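Local coordinates for protein UDP-N-acetylglucosamine 3-dehydrogenase (Acidithiobacillus ferrooxidans, PDB 7BVJ) that catalyses the NAD(+)-dependent oxidation of the glucosamine 3-position of UDP-N-acetylglucosamine to a ketone, a step on the way to lipid A carrying 2,3-diamino-2,3-dideoxyglucose, at residues Leu161-Leu166 against Arg294-Ala299; Val185-Val188 against Ala192-Ala195. All blocks are in the same frame, centred on the assembly; numbering follows the deposited sequence.

Overall arrangement
The chain begins with the NAD-binding Rossmann domain and its parallel sheet, then enters the C-terminal alpha/beta part of this Gfo/Idh/MocA-family enzyme, where helix 157-173 supplies the first half of contact 1. Strand 177-185 follows, and the hairpin between it and strand 194-201 is tied off by contact 2, a local closure with three residues between its segments. Only after the remaining strands and helix 268-282 does helix 290-312 return to complete contact 1, so the small loop lies wholly within the large one and the two do not cross. Their centres are about 19 Å apart, yet they touch: Met162 CE packs 3.7 Å from Ala195 O, joining helix 157-173 to the mixed sheet.

Contact 1: residues Leu161-Leu166 against Arg294-Ala299; sequences LMIHDL and RRVLAA
Ile163 and Leu166 meet Val296 in a small, buried, apolar helix-to-helix contact, which joins helix 157-173 to helix 290-312, its centre about 8 Å from the chain's centre. It illustrates how one branched residue can serve two neighbours a helical turn apart. The methyl CG2 of Val296 does the touching: it stands 3.6 Å from Ile163 CG1 and 3.8 Å from Leu166 CB. The same methyl also rests against the backbone of the opposing helix, 3.6 Å from Ile163 O. From its CA, Val296 heads toward the other helix, and with CG2 anti to the backbone N (CG1 at chi1 62°) that methyl leads the approach, whereas Ile163 starts out alongside the interface and reaches it through its CG1 arm; the two side chains run roughly perpendicular. Leu166 and Val296 form the nearest backbone approach, their CA atoms 6.4 Å apart. The join is therefore made by shape and burial alone, with 205 Å² covered in total. Beyond it, Val296 also packs on Asp167 and Leu170 of helix 157-173 and on His118, while on the sheet side Met162 and Leu166 lie against Leu209 of strand 206-215 and Arg294 leans on helix 97-110, where it forms a salt bridge with Asp101.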
ATOM      1  N   LEU A 161       6.551  -0.962   6.113  1.00 22.06           N
ATOM      2  CA  LEU A 161       5.652  -1.857   6.836  1.00 22.58           C
ATOM      3  C   LEU A 161       4.479  -1.109   7.451  1.00 23.84           C
ATOM      4  O   LEU A 161       3.324  -1.382   7.104  1.00 27.04           O
ATOM      5  CB  LEU A 161       6.405  -2.607   7.945  1.00 27.56           C
ATOM      6  CG  LEU A 161       7.601  -3.490   7.619  1.00 25.55           C
ATOM      7  CD1 LEU A 161       8.175  -4.044   8.903  1.00 24.05           C
ATOM      8  CD2 LEU A 161       7.179  -4.622   6.686  1.00 27.19           C
ATOM      9  N   MET A 162       4.748  -0.137   8.323  1.00 25.39           N
ATOM     10  CA  MET A 162       3.672   0.459   9.101  1.00 23.76           C
ATOM     11  C   MET A 162       2.734   1.267   8.225  1.00 24.09           C
ATOM     12  O   MET A 162       1.546   1.415   8.552  1.00 19.40           O
ATOM     13  CB  MET A 162       4.236   1.342  10.211  1.00 20.71           C
ATOM     14  CG  MET A 162       3.221   1.584  11.311  1.00 19.91           C
ATOM     15  SD  MET A 162       3.693   2.850  12.473  1.00 19.61           S
ATOM     16  CE  MET A 162       4.812   1.948  13.568  1.00 19.65           C
ATOM     17  N   ILE A 163       3.242   1.762   7.098  1.00 22.45           N
ATOM     18  CA  ILE A 163       2.454   2.627   6.229  1.00 18.87           C
ATOM     19  C   ILE A 163       1.188   1.929   5.753  1.00 20.19           C
ATOM     20  O   ILE A 163       0.184   2.595   5.474  1.00 20.38           O
ATOM     21  CB  ILE A 163       3.323   3.097   5.049  1.00 24.04           C
ATOM     22  CG1 ILE A 163       2.671   4.282   4.338  1.00 22.94           C
ATOM     23  CG2 ILE A 163       3.562   1.948   4.091  1.00 21.30           C
ATOM     24  CD1 ILE A 163       3.615   5.074   3.505  1.00 27.00           C
ATOM     25  N   HIS A 164       1.192   0.590   5.699  1.00 21.86           N
ATOM     26  CA  HIS A 164      -0.026  -0.153   5.358  1.00 21.23           C
ATOM     27  C   HIS A 164      -1.146   0.145   6.337  1.00 21.82           C
ATOM     28  O   HIS A 164      -2.267   0.510   5.945  1.00 22.66           O
ATOM     29  CB  HIS A 164       0.243  -1.658   5.356  1.00 23.75           C
ATOM     30  CG  HIS A 164       1.099  -2.119   4.218  1.00 30.35           C
ATOM     31  ND1 HIS A 164       0.770  -1.886   2.899  1.00 25.80           N
ATOM     32  CD2 HIS A 164       2.273  -2.796   4.200  1.00 26.95           C
ATOM     33  CE1 HIS A 164       1.698  -2.406   2.118  1.00 21.76           C
ATOM     34  NE2 HIS A 164       2.623  -2.960   2.881  1.00 26.87           N
ATOM     35  N   ASP A 165      -0.862  -0.023   7.626  1.00 18.66           N
ATOM     36  CA  ASP A 165      -1.896   0.145   8.631  1.00 18.59           C
ATOM     37  C   ASP A 165      -2.164   1.611   8.927  1.00 18.73           C
ATOM     38  O   ASP A 165      -3.302   1.969   9.244  1.00 21.49           O
ATOM     39  CB  ASP A 165      -1.505  -0.633   9.881  1.00 22.38           C
ATOM     40  CG  ASP A 165      -1.225  -2.092   9.562  1.00 27.85           C
ATOM     41  OD1 ASP A 165      -2.107  -2.724   8.945  1.00 20.29           O
ATOM     42  OD2 ASP A 165      -0.117  -2.589   9.879  1.00 26.89           O
ATOM     43  N   LEU A 166      -1.165   2.479   8.774  1.00 17.73           N
ATOM     44  CA  LEU A 166      -1.459   3.908   8.780  1.00 20.31           C
ATOM     45  C   LEU A 166      -2.479   4.256   7.698  1.00 20.56           C
ATOM     46  O   LEU A 166      -3.452   4.981   7.959  1.00 22.43           O
ATOM     47  CB  LEU A 166      -0.172   4.711   8.607  1.00  9.85           C
ATOM     48  CG  LEU A 166       0.770   4.674   9.827  1.00 16.35           C
ATOM     49  CD1 LEU A 166       2.219   5.089   9.474  1.00 17.10           C
ATOM     50  CD2 LEU A 166       0.227   5.541  10.979  1.00 17.69           C
ATOM     51  N   ARG A 294      -0.397  10.790  -0.569  1.00 22.98           N
ATOM     52  CA  ARG A 294       0.286  11.870   0.139  1.00 24.38           C
ATOM     53  C   ARG A 294      -0.206  11.988   1.580  1.00 25.18           C
ATOM     54  O   ARG A 294       0.592  12.249   2.484  1.00 26.86           O
ATOM     55  CB  ARG A 294       0.093  13.189  -0.619  1.00 20.76           C
ATOM     56  CG  ARG A 294       0.833  14.374  -0.032  1.00 27.26           C
ATOM     57  CD  ARG A 294      -0.107  15.396   0.609  1.00 31.62           C
ATOM     58  NE  ARG A 294       0.546  16.690   0.801  1.00 30.66           N
ATOM     59  CZ  ARG A 294       0.942  17.177   1.975  1.00 34.70           C
ATOM     60  NH1 ARG A 294       0.739  16.483   3.088  1.00 35.85           N
ATOM     61  NH2 ARG A 294       1.537  18.365   2.038  1.00 39.35           N
ATOM     62  N   ARG A 295      -1.514  11.822   1.810  1.00 25.08           N
ATOM     63  CA  ARG A 295      -2.050  11.816   3.176  1.00 27.76           C
ATOM     64  C   ARG A 295      -1.304  10.815   4.046  1.00 25.27           C
ATOM     65  O   ARG A 295      -0.783  11.156   5.128  1.00 24.48           O
ATOM     66  CB  ARG A 295      -3.552  11.479   3.160  1.00 23.74           C
ATOM     67  CG  ARG A 295      -4.499  12.675   3.069  1.00 35.42           C
ATOM     68  CD  ARG A 295      -5.886  12.404   3.715  1.00 31.45           C
ATOM     69  NE  ARG A 295      -6.084  10.982   3.981  1.00 31.62           N
ATOM     70  CZ  ARG A 295      -6.640  10.123   3.131  1.00 32.39           C
ATOM     71  NH1 ARG A 295      -7.083  10.552   1.950  1.00 37.81           N
ATOM     72  NH2 ARG A 295      -6.753   8.835   3.458  1.00 26.13           N
ATOM     73  N   VAL A 296      -1.254   9.560   3.597  1.00 27.00           N
ATOM     74  CA  VAL A 296      -0.567   8.521   4.414  1.00 21.99           C
ATOM     75  C   VAL A 296       0.935   8.813   4.470  1.00 24.36           C
ATOM     76  O   VAL A 296       1.507   8.508   5.476  1.00 20.13           O
ATOM     77  CB  VAL A 296      -0.902   7.060   4.051  1.00 20.63           C
ATOM     78  CG1 VAL A 296      -0.522   6.649   2.660  1.00 17.24           C
ATOM     79  CG2 VAL A 296      -0.337   6.108   5.067  1.00 20.37           C
ATOM     80  N   LEU A 297       1.516   9.344   3.394  1.00 24.48           N
ATOM     81  CA  LEU A 297       2.943   9.665   3.389  1.00 22.99           C
ATOM     82  C   LEU A 297       3.288  10.698   4.457  1.00 25.54           C
ATOM     83  O   LEU A 297       4.299  10.560   5.155  1.00 23.63           O
ATOM     84  CB  LEU A 297       3.371  10.174   2.009  1.00 24.64           C
ATOM     85  CG  LEU A 297       4.822  10.670   1.927  1.00 29.50           C
ATOM     86  CD1 LEU A 297       5.812   9.514   1.986  1.00 25.21           C
ATOM     87  CD2 LEU A 297       5.068  11.513   0.690  1.00 30.87           C
ATOM     88  N   ALA A 298       2.468  11.746   4.580  1.00 24.95           N
ATOM     89  CA  ALA A 298       2.676  12.758   5.618  1.00 28.51           C
ATOM     90  C   ALA A 298       2.538  12.158   7.016  1.00 24.12           C
ATOM     91  O   ALA A 298       3.351  12.441   7.909  1.00 21.41           O
ATOM     92  CB  ALA A 298       1.688  13.917   5.432  1.00 19.88           C
ATOM     93  N   ALA A 299       1.527  11.309   7.219  1.00 21.66           N
ATOM     94  CA  ALA A 299       1.419  10.621   8.507  1.00 20.32           C
ATOM     95  C   ALA A 299       2.649   9.757   8.795  1.00 19.71           C
ATOM     96  O   ALA A 299       3.156   9.717   9.928  1.00 17.87           O
ATOM     97  CB  ALA A 299       0.150   9.768   8.533  1.00 16.36           C
TER

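Contact 2: residues Val185-Val188 against Ala192-Ala195; sequences VAAV and ADMA
Val185 and Met194 form the antiparallel, hydrogen-bonded pair from which the hairpin between strands 177-185 and 194-201 opens into its loop. Val185 N gives its hydrogen to Met194 O at 2.9 Å. In return Val185 O accepts two amides, Asp193 N at 2.7 Å and Met194 N at 3.1 Å, the second lying in the carbonyl plane and the first tilted from it. Two consecutive residues facing one is the signature of a classic beta bulge.

Side-chain-to-backbone bonds extend the grip into the turn. Asp193 OD2 is held by two successive amides: Ala187 N approaches on the anti side at 2.6 Å, 20° out of the carboxylate plane, and Val188 N reaches the syn lone pair at 2.7 Å in a fairly straight bond (166°). With CG beside its own backbone N (chi1 -64°), the carboxylate swings across toward the opposite segment. Its other oxygen, OD1, forms a salt bridge with Arg213 of strand 206-215. An alanine here, lacking both oxygens, would probably leave Arg213 without its charge partner and the Ala187 and Val188 amides without their shared acceptor.

Apolar contact is confined largely to the partly open face bearing Val185 and Met194. These side chains run alongside each other in the same direction, and Val185 CB is pressed tightly on Met194 CG at 3.5 Å. Ala192 instead joins Ala186 in packing on Leu311 of helix 290-312.

Taken together, the chemistry implies a hairpin end fixed by polar bonds more than by hydrophobic burial: one carboxylate pairs with an arginine of the adjacent strand, probably offsetting its charge, while gathering two loop amides, and is probably stabilised in its ionised form by all three.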
ATOM      1  N   VAL A 185      12.865   0.729  18.608  1.00 23.06           N
ATOM      2  CA  VAL A 185      13.942  -0.099  19.136  1.00 24.02           C
ATOM      3  C   VAL A 185      14.869  -0.448  17.974  1.00 21.96           C
ATOM      4  O   VAL A 185      14.420  -0.991  16.950  1.00 21.33           O
ATOM      5  CB  VAL A 185      13.411  -1.366  19.831  1.00 25.38           C
ATOM      6  CG1 VAL A 185      14.557  -2.270  20.228  1.00 30.60           C
ATOM      7  CG2 VAL A 185      12.580  -0.999  21.064  1.00 22.89           C
ATOM      8  N   ALA A 186      16.152  -0.109  18.129  1.00 24.63           N
ATOM      9  CA  ALA A 186      17.204  -0.332  17.134  1.00 25.44           C
ATOM     10  C   ALA A 186      18.188  -1.355  17.695  1.00 23.93           C
ATOM     11  O   ALA A 186      19.001  -1.034  18.562  1.00 30.34           O
ATOM     12  CB  ALA A 186      17.903   0.982  16.789  1.00 22.02           C
ATOM     13  N   ALA A 187      18.124  -2.588  17.198  1.00 25.74           N
ATOM     14  CA  ALA A 187      19.040  -3.643  17.623  1.00 28.61           C
ATOM     15  C   ALA A 187      20.221  -3.840  16.673  1.00 27.31           C
ATOM     16  O   ALA A 187      21.365  -3.951  17.122  1.00 25.51           O
ATOM     17  CB  ALA A 187      18.282  -4.966  17.774  1.00 30.09           C
ATOM     18  N   VAL A 188      19.968  -3.912  15.366  1.00 23.99           N
ATOM     19  CA  VAL A 188      21.031  -4.250  14.419  1.00 26.26           C
ATOM     20  C   VAL A 188      21.882  -3.027  14.117  1.00 27.40           C
ATOM     21  O   VAL A 188      23.119  -3.088  14.133  1.00 29.13           O
ATOM     22  CB  VAL A 188      20.423  -4.843  13.134  1.00 36.25           C
ATOM     23  CG1 VAL A 188      21.516  -5.150  12.115  1.00 30.97           C
ATOM     24  CG2 VAL A 188      19.590  -6.090  13.455  1.00 30.17           C
ATOM     25  N   ALA A 192      15.608   2.007  13.321  1.00 27.17           N
ATOM     26  CA  ALA A 192      14.643   1.223  14.080  1.00 22.90           C
ATOM     27  C   ALA A 192      14.486  -0.154  13.449  1.00 21.34           C
ATOM     28  O   ALA A 192      14.360  -0.274  12.227  1.00 24.84           O
ATOM     29  CB  ALA A 192      13.292   1.949  14.129  1.00 21.97           C
ATOM     30  N   ASP A 193      14.540  -1.199  14.277  1.00 16.74           N
ATOM     31  CA  ASP A 193      14.129  -2.525  13.833  1.00 22.68           C
ATOM     32  C   ASP A 193      12.690  -2.825  14.205  1.00 25.46           C
ATOM     33  O   ASP A 193      12.079  -3.722  13.615  1.00 24.25           O
ATOM     34  CB  ASP A 193      15.019  -3.613  14.435  1.00 22.24           C
ATOM     35  CG  ASP A 193      16.466  -3.514  13.968  1.00 28.55           C
ATOM     36  OD1 ASP A 193      16.724  -3.473  12.732  1.00 27.73           O
ATOM     37  OD2 ASP A 193      17.341  -3.478  14.857  1.00 28.73           O
ATOM     38  N   MET A 194      12.163  -2.125  15.196  1.00 22.30           N
ATOM     39  CA  MET A 194      10.750  -2.220  15.509  1.00 29.04           C
ATOM     40  C   MET A 194      10.287  -0.844  15.947  1.00 20.14           C
ATOM     41  O   MET A 194      11.051  -0.077  16.524  1.00 20.53           O
ATOM     42  CB  MET A 194      10.486  -3.255  16.603  1.00 27.61           C
ATOM     43  CG  MET A 194      11.617  -3.318  17.609  1.00 25.33           C
ATOM     44  SD  MET A 194      11.345  -4.484  18.947  1.00 43.18           S
ATOM     45  CE  MET A 194      11.840  -6.010  18.146  1.00 31.66           C
ATOM     46  N   ALA A 195       9.049  -0.519  15.626  1.00 23.01           N
ATOM     47  CA  ALA A 195       8.485   0.742  16.064  1.00 24.18           C
ATOM     48  C   ALA A 195       7.022   0.525  16.409  1.00 24.07           C
ATOM     49  O   ALA A 195       6.388  -0.435  15.970  1.00 17.31           O
ATOM     50  CB  ALA A 195       8.642   1.844  15.010  1.00 18.53           C
TER